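Local coordinates for DNA mismatch repair protein MutS (Thermus aquaticus, PDB 1EWQ), which recognises mismatched and unpaired bases in DNA to initiate mismatch repair and has a weak ATPase activity, at residues P15-Y20 / F66-A71; L32-G37 / E41-D46; A51-L56 / M88-A93. All blocks are in the same frame, centred on the assembly; numbering follows the deposited sequence.

The three contacts lie within MutS domain I and reach one mixed sheet. Contacts 1 and 2 are buried, whereas contact 3 is partly buried at the end of helix 44-54. Contact 1 sets helix 15-26 against strand 67-74 through apolar groups alone; strand 67-74 borders strand 39-43, the second arm of the hairpin in contact 2, and Ala71 O lies 2.7 Å from Cys42 N. Contact 2 adds paired backbone bonds and a carboxylate directed at a base. Contact 3 shares helix 44-54 with contact 2 and returns to apolar packing. DNA is touched through its backbone in contacts 1 and 3 but through a base in contact 2.

Contact 1 (P15-Y20 / F66-A71); sequences PLLQQY and FTTPMA. With nucleotides of chain B.
With CG turned away from its own carbonyl carbon (chi1 -69°), Leu17 directs CD1 out from the helix toward strand 67-74. Phe66, whose CG sits between its backbone N and carbonyl carbon (chi1 80°), swings its ring in from the opposite direction. The one methyl serves both partners: Leu17 CD1 meets Thr68 CG2 tip to tip at 3.8 Å and approaches Phe66 CE2 obliquely at 4.0 Å. The contact is small and apolar, with the Thr68 hydroxyl bonded instead to Lys6 O.

The adjoining side of the helix faces DNA. Leu16 N gives a short, nearly straight hydrogen bond of 2.5 Å to OP1 of DT15 of chain B, at the first turn, where the helix dipole would be expected to favour a phosphate. The Leu16 side chain continues along the same DNA backbone, placing CD2 3.9 Å from C4' of DC14 of chain B.

Leu5 packs on both Leu17 and Thr68, while Leu16 and Tyr20 lean on strand 31-36. Helix 15-26 thus packs against the sheet of MutS domain I, joined here to strand 67-74, whose other side chains reach strand 59-62 and helix 44-54.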
loop_
_atom_site.group_PDB
_atom_site.type_symbol
_atom_site.label_atom_id
_atom_site.label_comp_id
_atom_site.label_asym_id
_atom_site.label_seq_id
_atom_site.Cartn_x
_atom_site.Cartn_y
_atom_site.Cartn_z
ATOM N N PRO C 15 -35.572 17.414 12.660
ATOM C CA PRO C 15 -35.202 17.003 14.019
ATOM C C PRO C 15 -34.039 16.007 14.084
ATOM O O PRO C 15 -33.089 16.213 14.840
ATOM C CB PRO C 15 -36.500 16.415 14.559
ATOM C CG PRO C 15 -37.524 17.286 13.925
ATOM C CD PRO C 15 -37.037 17.373 12.491
ATOM N N LEU C 16 -34.122 14.936 13.296
ATOM C CA LEU C 16 -33.074 13.912 13.262
ATOM C C LEU C 16 -31.717 14.530 12.944
ATOM O O LEU C 16 -30.731 14.279 13.642
ATOM C CB LEU C 16 -33.392 12.836 12.215
ATOM C CG LEU C 16 -32.383 11.684 12.107
ATOM C CD1 LEU C 16 -32.369 10.896 13.408
ATOM C CD2 LEU C 16 -32.745 10.768 10.938
ATOM N N LEU C 17 -31.674 15.335 11.888
ATOM C CA LEU C 17 -30.434 15.982 11.485
ATOM C C LEU C 17 -29.898 16.899 12.581
ATOM O O LEU C 17 -28.711 17.211 12.617
ATOM C CB LEU C 17 -30.642 16.754 10.179
ATOM C CG LEU C 17 -30.864 15.843 8.967
ATOM C CD1 LEU C 17 -31.117 16.679 7.717
ATOM C CD2 LEU C 17 -29.638 14.951 8.780
ATOM N N GLN C 18 -30.778 17.325 13.478
ATOM C CA GLN C 18 -30.368 18.177 14.585
ATOM C C GLN C 18 -29.673 17.299 15.604
ATOM O O GLN C 18 -28.536 17.556 15.987
ATOM C CB GLN C 18 -31.578 18.852 15.231
ATOM C CG GLN C 18 -31.818 20.267 14.744
ATOM C CD GLN C 18 -30.671 21.197 15.082
ATOM O OE1 GLN C 18 -30.286 21.329 16.244
ATOM N NE2 GLN C 18 -30.118 21.851 14.065
ATOM N N GLN C 19 -30.375 16.255 16.034
ATOM C CA GLN C 19 -29.847 15.303 16.997
ATOM C C GLN C 19 -28.476 14.851 16.497
ATOM O O GLN C 19 -27.549 14.660 17.285
ATOM C CB GLN C 19 -30.802 14.110 17.102
ATOM C CG GLN C 19 -30.371 13.021 18.061
ATOM C CD GLN C 19 -31.368 11.883 18.127
ATOM O OE1 GLN C 19 -31.690 11.269 17.111
ATOM N NE2 GLN C 19 -31.863 11.598 19.327
ATOM N N TYR C 20 -28.360 14.705 15.179
ATOM C CA TYR C 20 -27.123 14.280 14.522
ATOM C C TYR C 20 -26.007 15.326 14.602
ATOM O O TYR C 20 -24.908 15.049 15.090
ATOM C CB TYR C 20 -27.413 13.962 13.050
ATOM C CG TYR C 20 -26.186 13.907 12.162
ATOM C CD1 TYR C 20 -25.267 12.863 12.269
ATOM C CD2 TYR C 20 -25.941 14.906 11.225
ATOM C CE1 TYR C 20 -24.131 12.817 11.459
ATOM C CE2 TYR C 20 -24.810 14.869 10.410
ATOM C CZ TYR C 20 -23.911 13.823 10.533
ATOM O OH TYR C 20 -22.796 13.786 9.730
ATOM N N PHE C 66 -34.820 21.290 3.320
ATOM C CA PHE C 66 -33.786 21.063 2.317
ATOM C C PHE C 66 -33.376 19.598 2.232
ATOM O O PHE C 66 -33.889 18.754 2.969
ATOM C CB PHE C 66 -32.547 21.935 2.595
ATOM C CG PHE C 66 -31.621 21.398 3.670
ATOM C CD1 PHE C 66 -30.276 21.763 3.674
ATOM C CD2 PHE C 66 -32.079 20.533 4.662
ATOM C CE1 PHE C 66 -29.400 21.276 4.642
ATOM C CE2 PHE C 66 -31.208 20.039 5.637
ATOM C CZ PHE C 66 -29.865 20.413 5.623
ATOM N N THR C 67 -32.454 19.307 1.320
ATOM C CA THR C 67 -31.951 17.952 1.145
ATOM C C THR C 67 -30.457 17.969 1.435
ATOM O O THR C 67 -29.767 18.943 1.122
ATOM C CB THR C 67 -32.167 17.436 -0.293
ATOM O OG1 THR C 67 -31.761 16.063 -0.372
ATOM C CG2 THR C 67 -31.346 18.248 -1.284
ATOM N N THR C 68 -29.963 16.892 2.035
ATOM C CA THR C 68 -28.552 16.793 2.371
ATOM C C THR C 68 -27.981 15.453 1.939
ATOM O O THR C 68 -28.708 14.463 1.820
ATOM C CB THR C 68 -28.328 16.946 3.895
ATOM O OG1 THR C 68 -26.926 16.921 4.177
ATOM C CG2 THR C 68 -29.013 15.811 4.659
ATOM N N PRO C 69 -26.668 15.406 1.680
ATOM C CA PRO C 69 -26.039 14.151 1.267
ATOM C C PRO C 69 -26.168 13.097 2.376
ATOM O O PRO C 69 -26.169 13.434 3.564
ATOM C CB PRO C 69 -24.593 14.565 1.017
ATOM C CG PRO C 69 -24.736 15.977 0.534
ATOM C CD PRO C 69 -25.748 16.543 1.495
HETATM N N MSE C 70 -26.278 11.829 1.987
HETATM C CA MSE C 70 -26.414 10.744 2.953
HETATM C C MSE C 70 -25.680 9.478 2.533
HETATM O O MSE C 70 -25.759 9.055 1.387
HETATM C CB MSE C 70 -27.893 10.403 3.170
HETATM C CG MSE C 70 -28.110 9.229 4.122
HETATM SE SE MSE C 70 -29.961 8.754 4.373
HETATM C CE MSE C 70 -30.091 7.403 3.007
ATOM N N ALA C 71 -24.960 8.884 3.475
ATOM C CA ALA C 71 -24.232 7.639 3.240
ATOM C C ALA C 71 -24.410 6.793 4.497
ATOM O O ALA C 71 -24.456 7.326 5.601
ATOM C CB ALA C 71 -22.770 7.921 2.993
ATOM P P DT B 15 -37.182 13.950 11.508
ATOM O OP1 DT B 15 -35.941 14.762 11.584
ATOM O OP2 DT B 15 -38.171 14.002 12.619
ATOM O "O5'" DT B 15 -37.900 14.366 10.155
ATOM C "C5'" DT B 15 -38.692 13.420 9.456
ATOM C "C4'" DT B 15 -39.255 14.034 8.199
ATOM O "O4'" DT B 15 -40.189 13.087 7.643
ATOM C "C3'" DT B 15 -40.066 15.299 8.445
ATOM O "O3'" DT B 15 -40.016 16.122 7.275
ATOM C "C2'" DT B 15 -41.459 14.766 8.721
ATOM C "C1'" DT B 15 -41.527 13.489 7.896
ATOM N N1 DT B 15 -42.189 12.361 8.574
ATOM C C2 DT B 15 -42.911 11.479 7.802
ATOM O O2 DT B 15 -43.038 11.599 6.589
ATOM N N3 DT B 15 -43.479 10.439 8.501
ATOM C C4 DT B 15 -43.398 10.201 9.860
ATOM O O4 DT B 15 -43.956 9.214 10.346
ATOM C C5 DT B 15 -42.628 11.171 10.609
ATOM C C7 DT B 15 -42.478 10.991 12.087
ATOM C C6 DT B 15 -42.076 12.193 9.938
ATOM P P DC B 14 -37.020 8.096 15.194
ATOM O OP1 DC B 14 -36.098 8.816 16.110
ATOM O OP2 DC B 14 -38.355 7.661 15.688
ATOM O "O5'" DC B 14 -37.185 9.002 13.894
ATOM C "C5'" DC B 14 -36.038 9.351 13.122
ATOM C "C4'" DC B 14 -36.437 10.119 11.885
ATOM O "O4'" DC B 14 -37.267 9.296 11.029
ATOM C "C3'" DC B 14 -37.232 11.397 12.148
ATOM O "O3'" DC B 14 -36.784 12.415 11.247
ATOM C "C2'" DC B 14 -38.662 10.989 11.837
ATOM C "C1'" DC B 14 -38.462 9.993 10.704
ATOM N N1 DC B 14 -39.544 8.999 10.511
ATOM C C2 DC B 14 -40.197 8.937 9.263
ATOM O O2 DC B 14 -39.877 9.744 8.373
ATOM N N3 DC B 14 -41.158 8.006 9.064
ATOM C C4 DC B 14 -41.484 7.165 10.046
ATOM N N4 DC B 14 -42.423 6.248 9.797
ATOM C C5 DC B 14 -40.857 7.221 11.330
ATOM C C6 DC B 14 -39.901 8.143 11.516
#

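Contact 2 (L32-G37 / E41-D46); sequences LLFQVG and ECFGED. With nucleotides of chain A.
The ring of Phe43 receives Phe34 CD2 at its edge, in its plane, 4.0 Å from Phe43 CE1, whereas relative to the Phe34 ring the approach is oblique. Tyr20 of helix 15-26 meets both rings, edge-to-face with Phe43. Phe34 and Phe43 belong to the β-hairpin of strands 31-36 and 39-43 in MutS domain I, in which Phe34 and Glu41 form an antiparallel hydrogen-bonded pair. Phe34 N donates to Glu41 O at 3.0 Å, in the carbonyl plane; the return bond, Glu41 N to Phe34 O, is shorter at 2.7 Å, but its donor stands well above that plane.

Beyond this pair, Glu41 reaches the DNA. A chi1 of -34° followed by an extended chain brings OE2 within 2.6 Å of N3 of DT13 of chain A, which donates an almost straight bond (174°). This agrees with the Phe-X-Glu motif by which MutS proteins probe a mispaired or unpaired base. The side chains of Val36 and Glu41 cross at about a right angle, with Val36 CG2 3.3 Å from Glu41 OE1, a buried oxygen without a polar partner. Replacing Glu41 by an alanine is likely to leave the thymine N3-H without its acceptor and to open a gap beside Val36. On the far side of the pair, Cys42 SG lies 3.3 Å from Leu32 O and 3.8 Å from Leu33 CD2.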
loop_
_atom_site.group_PDB
_atom_site.type_symbol
_atom_site.label_atom_id
_atom_site.label_comp_id
_atom_site.label_asym_id
_atom_site.label_seq_id
_atom_site.Cartn_x
_atom_site.Cartn_y
_atom_site.Cartn_z
ATOM N N LEU C 32 -18.194 10.617 12.847
ATOM C CA LEU C 32 -19.364 10.164 13.582
ATOM C C LEU C 32 -20.282 9.259 12.770
ATOM O O LEU C 32 -20.699 9.607 11.661
ATOM C CB LEU C 32 -20.140 11.378 14.097
ATOM C CG LEU C 32 -21.231 11.110 15.136
ATOM C CD1 LEU C 32 -21.248 12.240 16.143
ATOM C CD2 LEU C 32 -22.576 10.952 14.457
ATOM N N LEU C 33 -20.573 8.087 13.331
ATOM C CA LEU C 33 -21.454 7.107 12.709
ATOM C C LEU C 33 -22.743 7.182 13.506
ATOM O O LEU C 33 -22.826 6.695 14.634
ATOM C CB LEU C 33 -20.835 5.709 12.781
ATOM C CG LEU C 33 -19.517 5.597 11.998
ATOM C CD1 LEU C 33 -18.936 4.199 12.132
ATOM C CD2 LEU C 33 -19.761 5.923 10.531
ATOM N N PHE C 34 -23.737 7.824 12.902
ATOM C CA PHE C 34 -25.038 8.070 13.515
ATOM C C PHE C 34 -26.042 6.962 13.224
ATOM O O PHE C 34 -26.532 6.828 12.096
ATOM C CB PHE C 34 -25.560 9.409 12.991
ATOM C CG PHE C 34 -26.700 9.983 13.775
ATOM C CD1 PHE C 34 -26.570 10.237 15.140
ATOM C CD2 PHE C 34 -27.883 10.342 13.134
ATOM C CE1 PHE C 34 -27.602 10.844 15.854
ATOM C CE2 PHE C 34 -28.922 10.950 13.834
ATOM C CZ PHE C 34 -28.782 11.203 15.200
ATOM N N GLN C 35 -26.353 6.175 14.251
ATOM C CA GLN C 35 -27.300 5.070 14.128
ATOM C C GLN C 35 -28.753 5.509 13.913
ATOM O O GLN C 35 -29.287 6.326 14.665
ATOM C CB GLN C 35 -27.207 4.196 15.381
ATOM C CG GLN C 35 -28.507 3.532 15.839
ATOM C CD GLN C 35 -28.849 2.287 15.070
ATOM O OE1 GLN C 35 -29.347 1.306 15.637
ATOM N NE2 GLN C 35 -28.605 2.312 13.764
ATOM N N VAL C 36 -29.377 4.966 12.873
ATOM C CA VAL C 36 -30.776 5.257 12.554
ATOM C C VAL C 36 -31.339 3.937 12.047
ATOM O O VAL C 36 -31.189 3.607 10.876
ATOM C CB VAL C 36 -30.927 6.319 11.430
ATOM C CG1 VAL C 36 -32.393 6.709 11.277
ATOM C CG2 VAL C 36 -30.097 7.540 11.734
ATOM N N GLY C 37 -31.977 3.180 12.929
ATOM C CA GLY C 37 -32.506 1.891 12.520
ATOM C C GLY C 37 -31.373 0.887 12.380
ATOM O O GLY C 37 -30.511 0.792 13.255
ATOM N N GLU C 41 -25.440 5.993 9.734
ATOM C CA GLU C 41 -25.399 6.970 8.654
ATOM C C GLU C 41 -24.577 8.223 8.922
ATOM O O GLU C 41 -24.278 8.568 10.069
ATOM C CB GLU C 41 -26.833 7.365 8.286
ATOM C CG GLU C 41 -27.833 6.223 8.432
ATOM C CD GLU C 41 -29.255 6.628 8.084
ATOM O OE1 GLU C 41 -29.686 7.726 8.494
ATOM O OE2 GLU C 41 -29.948 5.839 7.407
ATOM N N CYS C 42 -24.218 8.894 7.832
ATOM C CA CYS C 42 -23.453 10.135 7.869
ATOM C C CYS C 42 -24.153 11.069 6.897
ATOM O O CYS C 42 -24.712 10.614 5.901
ATOM C CB CYS C 42 -22.013 9.909 7.400
ATOM S SG CYS C 42 -21.028 8.854 8.469
ATOM N N PHE C 43 -24.126 12.367 7.185
ATOM C CA PHE C 43 -24.766 13.348 6.313
ATOM C C PHE C 43 -23.797 14.466 5.913
ATOM O O PHE C 43 -22.676 14.534 6.414
ATOM C CB PHE C 43 -26.001 13.942 7.007
ATOM C CG PHE C 43 -26.960 12.906 7.533
ATOM C CD1 PHE C 43 -26.911 12.503 8.864
ATOM C CD2 PHE C 43 -27.898 12.316 6.694
ATOM C CE1 PHE C 43 -27.786 11.529 9.347
ATOM C CE2 PHE C 43 -28.772 11.343 7.169
ATOM C CZ PHE C 43 -28.714 10.951 8.495
ATOM N N GLY C 44 -24.231 15.340 5.010
ATOM C CA GLY C 44 -23.375 16.428 4.567
ATOM C C GLY C 44 -22.047 15.918 4.035
ATOM O O GLY C 44 -21.993 14.863 3.398
ATOM N N GLU C 45 -20.971 16.659 4.290
ATOM C CA GLU C 45 -19.642 16.256 3.833
ATOM C C GLU C 45 -19.256 14.906 4.412
ATOM O O GLU C 45 -18.655 14.074 3.732
ATOM C CB GLU C 45 -18.595 17.283 4.245
ATOM C CG GLU C 45 -18.660 18.575 3.474
ATOM C CD GLU C 45 -17.467 19.461 3.760
ATOM O OE1 GLU C 45 -17.338 19.918 4.919
ATOM O OE2 GLU C 45 -16.655 19.687 2.828
ATOM N N ASP C 46 -19.603 14.703 5.678
ATOM C CA ASP C 46 -19.303 13.452 6.358
ATOM C C ASP C 46 -19.879 12.257 5.607
ATOM O O ASP C 46 -19.308 11.165 5.637
ATOM C CB ASP C 46 -19.835 13.506 7.787
ATOM C CG ASP C 46 -19.055 14.475 8.649
ATOM O OD1 ASP C 46 -17.837 14.262 8.805
ATOM O OD2 ASP C 46 -19.646 15.448 9.162
ATOM P P DT A 13 -30.387 4.145 -2.056
ATOM O OP1 DT A 13 -29.958 4.842 -3.297
ATOM O OP2 DT A 13 -31.421 3.081 -2.127
ATOM O "O5'" DT A 13 -29.106 3.546 -1.344
ATOM C "C5'" DT A 13 -29.040 3.639 0.061
ATOM C "C4'" DT A 13 -27.616 3.625 0.542
ATOM O "O4'" DT A 13 -27.682 4.166 1.872
ATOM C "C3'" DT A 13 -27.050 2.216 0.677
ATOM O "O3'" DT A 13 -25.635 2.193 0.454
ATOM C "C2'" DT A 13 -27.439 1.809 2.088
ATOM C "C1'" DT A 13 -27.614 3.132 2.837
ATOM N N1 DT A 13 -28.844 3.218 3.655
ATOM C C2 DT A 13 -28.859 4.110 4.702
ATOM O O2 DT A 13 -27.924 4.850 4.960
ATOM N N3 DT A 13 -30.014 4.108 5.439
ATOM C C4 DT A 13 -31.133 3.328 5.236
ATOM O O4 DT A 13 -32.083 3.417 6.002
ATOM C C5 DT A 13 -31.067 2.438 4.102
ATOM C C7 DT A 13 -32.251 1.583 3.779
ATOM C C6 DT A 13 -29.938 2.422 3.381
#

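Contact 3 (A51-L56 / M88-A93); sequences ARALGL and MGFRLA. With nucleotides of chain A.
Met88, a selenomethionine, points its tip at the C-terminal end of helix 44-54 and touches it with SE and CE. Its first torsion puts CG anti to the carbonyl carbon, and the second keeps the chain extended, which carries the selenium to 3.3 Å from Ala53 O. The chain bends at chi3 (-127°), and CE, still 3.5 Å from Ala53 O, turns to Leu54 CD2 at 4.1 Å.

Leu54 and Met88 cross obliquely. With CG beside its backbone N and chi2 extended (175°), Leu54 offers CD2 to this methyl; the same side chain also packs on Tyr81, Arg84 and Leu85 of helix 78-87. Ala53 supplies the other point of attachment. Its CB points at the loop and meets one end of the Phe90 ring, 3.8 Å from CZ and slightly farther from CE1. The ring is delivered there by a chi1 of -68°. Met88 and Phe90 therefore engage the same alanine, one at its carbonyl oxygen and the other at its methyl.

At the opposite side of this helix end, Leu56 CA comes within 3.6 Å of OP1 of DG14 of chain A, and Gly55 O accepts a hydrogen bond from Arg76 of the second subunit.

Helices 44-54 and 78-87 each connect parallel strands of the sheet in a β-α-β crossover, and the contact joins their C-terminal ends. Both end in a Schellman motif with a glycine of positive phi: Gly89 follows helix 78-87, while Gly55 closes helix 44-54, where Leu56 N bonds back to Ala51 O at 2.6 Å.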
loop_
_atom_site.group_PDB
_atom_site.type_symbol
_atom_site.label_atom_id
_atom_site.label_comp_id
_atom_site.label_asym_id
_atom_site.label_seq_id
_atom_site.Cartn_x
_atom_site.Cartn_y
_atom_site.Cartn_z
ATOM N N ALA C 51 -18.860 7.792 2.053
ATOM C CA ALA C 51 -19.153 7.198 0.756
ATOM C C ALA C 51 -17.903 6.873 -0.048
ATOM O O ALA C 51 -17.753 5.755 -0.540
ATOM C CB ALA C 51 -20.061 8.129 -0.048
ATOM N N ARG C 52 -17.001 7.839 -0.186
ATOM C CA ARG C 52 -15.792 7.586 -0.957
ATOM C C ARG C 52 -14.805 6.702 -0.203
ATOM O O ARG C 52 -14.168 5.826 -0.795
ATOM C CB ARG C 52 -15.116 8.897 -1.366
ATOM C CG ARG C 52 -14.258 9.558 -0.315
ATOM C CD ARG C 52 -13.448 10.679 -0.961
ATOM N NE ARG C 52 -14.304 11.717 -1.531
ATOM C CZ ARG C 52 -14.833 12.722 -0.834
ATOM N NH1 ARG C 52 -14.588 12.834 0.469
ATOM N NH2 ARG C 52 -15.614 13.615 -1.436
ATOM N N ALA C 53 -14.688 6.926 1.102
ATOM C CA ALA C 53 -13.780 6.138 1.926
ATOM C C ALA C 53 -14.062 4.645 1.793
ATOM O O ALA C 53 -13.136 3.838 1.731
ATOM C CB ALA C 53 -13.900 6.559 3.381
ATOM N N LEU C 54 -15.339 4.282 1.740
ATOM C CA LEU C 54 -15.727 2.883 1.634
ATOM C C LEU C 54 -16.329 2.532 0.280
ATOM O O LEU C 54 -16.783 1.407 0.068
ATOM C CB LEU C 54 -16.721 2.537 2.744
ATOM C CG LEU C 54 -16.223 2.783 4.170
ATOM C CD1 LEU C 54 -17.350 2.502 5.152
ATOM C CD2 LEU C 54 -15.008 1.899 4.457
ATOM N N GLY C 55 -16.326 3.492 -0.639
ATOM C CA GLY C 55 -16.880 3.238 -1.956
ATOM C C GLY C 55 -18.336 2.826 -1.875
ATOM O O GLY C 55 -18.758 1.848 -2.498
ATOM N N LEU C 56 -19.105 3.576 -1.092
ATOM C CA LEU C 56 -20.525 3.310 -0.913
ATOM C C LEU C 56 -21.336 4.189 -1.864
ATOM O O LEU C 56 -20.817 5.136 -2.457
ATOM C CB LEU C 56 -20.946 3.622 0.530
ATOM C CG LEU C 56 -20.197 2.953 1.689
ATOM C CD1 LEU C 56 -20.650 3.585 3.000
ATOM C CD2 LEU C 56 -20.443 1.447 1.697
HETATM N N MSE C 88 -7.491 3.304 7.395
HETATM C CA MSE C 88 -7.307 4.443 6.508
HETATM C C MSE C 88 -6.901 5.699 7.276
HETATM O O MSE C 88 -6.577 6.717 6.672
HETATM C CB MSE C 88 -8.580 4.701 5.693
HETATM C CG MSE C 88 -8.759 3.744 4.518
HETATM SE SE MSE C 88 -10.484 3.843 3.627
HETATM C CE MSE C 88 -10.957 1.966 3.728
ATOM N N GLY C 89 -6.915 5.624 8.606
ATOM C CA GLY C 89 -6.528 6.771 9.410
ATOM C C GLY C 89 -7.651 7.536 10.091
ATOM O O GLY C 89 -7.424 8.631 10.605
ATOM N N PHE C 90 -8.859 6.977 10.103
ATOM C CA PHE C 90 -9.999 7.632 10.745
ATOM C C PHE C 90 -10.114 7.274 12.224
ATOM O O PHE C 90 -9.626 6.235 12.664
ATOM C CB PHE C 90 -11.332 7.199 10.116
ATOM C CG PHE C 90 -11.548 7.660 8.702
ATOM C CD1 PHE C 90 -11.092 6.901 7.629
ATOM C CD2 PHE C 90 -12.250 8.835 8.443
ATOM C CE1 PHE C 90 -11.338 7.305 6.321
ATOM C CE2 PHE C 90 -12.498 9.248 7.136
ATOM C CZ PHE C 90 -12.045 8.485 6.076
ATOM N N ARG C 91 -10.768 8.148 12.981
ATOM C CA ARG C 91 -11.072 7.897 14.389
ATOM C C ARG C 91 -12.597 7.809 14.303
ATOM O O ARG C 91 -13.202 8.549 13.537
ATOM C CB ARG C 91 -10.688 9.072 15.293
ATOM C CG ARG C 91 -9.196 9.273 15.546
ATOM C CD ARG C 91 -9.007 10.211 16.736
ATOM N NE ARG C 91 -7.673 10.791 16.820
ATOM C CZ ARG C 91 -7.211 11.734 16.003
ATOM N NH1 ARG C 91 -7.979 12.211 15.031
ATOM N NH2 ARG C 91 -5.980 12.207 16.161
ATOM N N LEU C 92 -13.232 6.930 15.068
ATOM C CA LEU C 92 -14.682 6.811 14.969
ATOM C C LEU C 92 -15.469 7.048 16.252
ATOM O O LEU C 92 -15.170 6.477 17.298
ATOM C CB LEU C 92 -15.049 5.431 14.427
ATOM C CG LEU C 92 -14.255 4.924 13.224
ATOM C CD1 LEU C 92 -14.608 3.470 12.969
ATOM C CD2 LEU C 92 -14.542 5.789 12.017
ATOM N N ALA C 93 -16.485 7.896 16.154
ATOM C CA ALA C 93 -17.368 8.179 17.280
ATOM C C ALA C 93 -18.659 7.445 16.936
ATOM O O ALA C 93 -19.311 7.754 15.940
ATOM C CB ALA C 93 -17.620 9.672 17.404
ATOM P P DG A 14 -25.010 1.112 -0.564
ATOM O OP1 DG A 14 -23.571 1.434 -0.753
ATOM O OP2 DG A 14 -25.898 0.995 -1.747
ATOM O "O5'" DG A 14 -25.112 -0.260 0.228
ATOM C "C5'" DG A 14 -24.515 -0.415 1.504
ATOM C "C4'" DG A 14 -24.945 -1.729 2.106
ATOM O "O4'" DG A 14 -26.346 -1.659 2.461
ATOM C "C3'" DG A 14 -24.805 -2.921 1.161
ATOM O "O3'" DG A 14 -24.369 -4.060 1.903
ATOM C "C2'" DG A 14 -26.211 -3.107 0.610
ATOM C "C1'" DG A 14 -27.102 -2.635 1.752
ATOM N N9 DG A 14 -28.344 -1.995 1.317
ATOM C C8 DG A 14 -28.475 -1.068 0.311
ATOM N N7 DG A 14 -29.701 -0.646 0.158
ATOM C C5 DG A 14 -30.428 -1.339 1.117
ATOM C C6 DG A 14 -31.814 -1.288 1.434
ATOM O O6 DG A 14 -32.701 -0.603 0.911
ATOM N N1 DG A 14 -32.131 -2.145 2.483
ATOM C C2 DG A 14 -31.233 -2.941 3.150
ATOM N N2 DG A 14 -31.732 -3.673 4.157
ATOM N N3 DG A 14 -29.942 -3.008 2.857
ATOM C C4 DG A 14 -29.610 -2.181 1.839
#